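Local atomic coordinates of Spermidine/putrescine ABC transporter, periplasmic binding protein (Treponema pallidum, PDB entry 2V84), a protein that probably binds polyamines such as spermidine and putrescine in the periplasm, as the solute receptor of an ABC transporter. Residues Asp164-Arg167 and Glu168-Ala172. Residues are numbered along the deposited sequence; the frame is centred on the assembly and turned at random. Where two conformers were deposited one is given.
Sequences DDMR and EVMGA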
# COMPACT_ATOMS: atom_id res chain seq x y z
N ASP A 164 -4.09 -11.10 -4.61
CA ASP A 164 -5.13 -10.99 -5.63
C ASP A 164 -5.11 -9.52 -6.06
O ASP A 164 -6.08 -8.77 -5.87
CB ASP A 164 -6.48 -11.39 -5.04
CG ASP A 164 -7.56 -11.56 -6.09
OD1 ASP A 164 -7.35 -11.19 -7.28
OD2 ASP A 164 -8.66 -12.03 -5.72
N ASP A 165 -3.97 -9.12 -6.60
CA ASP A 165 -3.80 -7.76 -7.05
C ASP A 165 -2.91 -7.77 -8.29
O ASP A 165 -1.76 -8.24 -8.23
CB ASP A 165 -3.16 -6.88 -5.97
CG ASP A 165 -3.09 -5.42 -6.41
OD1 ASP A 165 -4.09 -4.67 -6.24
OD2 ASP A 165 -2.06 -5.00 -6.97
N MET A 166 -3.43 -7.21 -9.38
CA MET A 166 -2.77 -7.20 -10.69
C MET A 166 -1.45 -6.43 -10.73
O MET A 166 -0.48 -6.90 -11.31
CB MET A 166 -3.71 -6.60 -11.74
CG MET A 166 -3.08 -6.37 -13.10
SD MET A 166 -4.28 -5.73 -14.26
CE MET A 166 -4.39 -4.03 -13.66
N ARG A 167 -1.43 -5.23 -10.16
CA ARG A 167 -0.20 -4.43 -10.20
C ARG A 167 0.89 -5.00 -9.29
O ARG A 167 2.07 -4.92 -9.64
CB ARG A 167 -0.47 -2.94 -9.93
CG ARG A 167 -1.42 -2.31 -10.92
CD ARG A 167 -0.84 -2.19 -12.34
NE ARG A 167 0.56 -1.75 -12.37
CZ ARG A 167 0.97 -0.48 -12.42
NH1 ARG A 167 0.09 0.52 -12.42
NH2 ARG A 167 2.27 -0.20 -12.44
N GLU A 168 0.50 -5.59 -8.16
CA GLU A 168 1.46 -6.28 -7.27
C GLU A 168 2.08 -7.51 -7.89
O GLU A 168 3.30 -7.70 -7.83
CB GLU A 168 0.82 -6.69 -5.93
CG GLU A 168 0.51 -5.55 -4.93
CD GLU A 168 1.71 -4.69 -4.50
OE1 GLU A 168 2.89 -4.97 -4.80
OE2 GLU A 168 1.44 -3.67 -3.86
N VAL A 169 1.24 -8.37 -8.47
CA VAL A 169 1.73 -9.64 -9.03
C VAL A 169 2.50 -9.43 -10.33
O VAL A 169 3.63 -9.90 -10.47
CB VAL A 169 0.60 -10.70 -9.11
CG1 VAL A 169 1.11 -12.02 -9.70
CG2 VAL A 169 0.09 -10.97 -7.68
N MET A 170 1.90 -8.68 -11.26
CA MET A 170 2.62 -8.30 -12.49
C MET A 170 3.91 -7.54 -12.15
O MET A 170 4.96 -7.76 -12.78
CB MET A 170 1.74 -7.48 -13.44
CG MET A 170 0.65 -8.27 -14.17
SD MET A 170 1.25 -9.69 -15.14
CE MET A 170 1.80 -8.79 -16.59
N GLY A 171 3.82 -6.66 -11.16
CA GLY A 171 4.97 -5.86 -10.72
C GLY A 171 6.12 -6.71 -10.22
O GLY A 171 7.27 -6.50 -10.61
N ALA A 172 5.81 -7.68 -9.37
CA ALA A 172 6.82 -8.63 -8.88
C ALA A 172 7.47 -9.42 -10.01
O ALA A 172 8.67 -9.64 -9.99
CB ALA A 172 6.20 -9.55 -7.88
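D165 is the N-cap of helix 166-176, and its carboxylate meets E168, three residues on. D165 to E168 are predicted to take part in spermidine binding in this solute-binding fold. OD2 of D165 accepts the backbone N-H of E168 at 2.9 Å, through the anti lone pair, the one away from OD1. With CG anti to its own N (chi1 -175°), the carboxylate is carried toward the N-H of E168. The same oxygen lies 3.3 Å from CG of E168. The two side chains cross, with their carboxylate planes 49° apart. D165 OD2 and E168 OE2 are 4.9 Å apart, too far for contact. Any repulsion between them is probably eased by K323, which forms a salt bridge with OE2. E168 also lies beside a bound MES molecule, probably from the crystallisation liquor.

The main chain of D165 is used as well. Its carbonyl O accepts from V169 N and begins the i to i+4 ladder. The next two rungs join M170 N to M166 O and G171 N to R167 O. In the last, the donor sits above the carbonyl plane, 47° out of it. Beyond CB, R167 leads away from E168-A172, and its bent chain brings the guanidinium to the carbonyls of T324 and V181. M166 packs on W337 of helix 330-342 and M170 on L189 of helix 186-200. Back at the cap, CG2 of V169 rests 3.3 Å from the carbonyl O of D165.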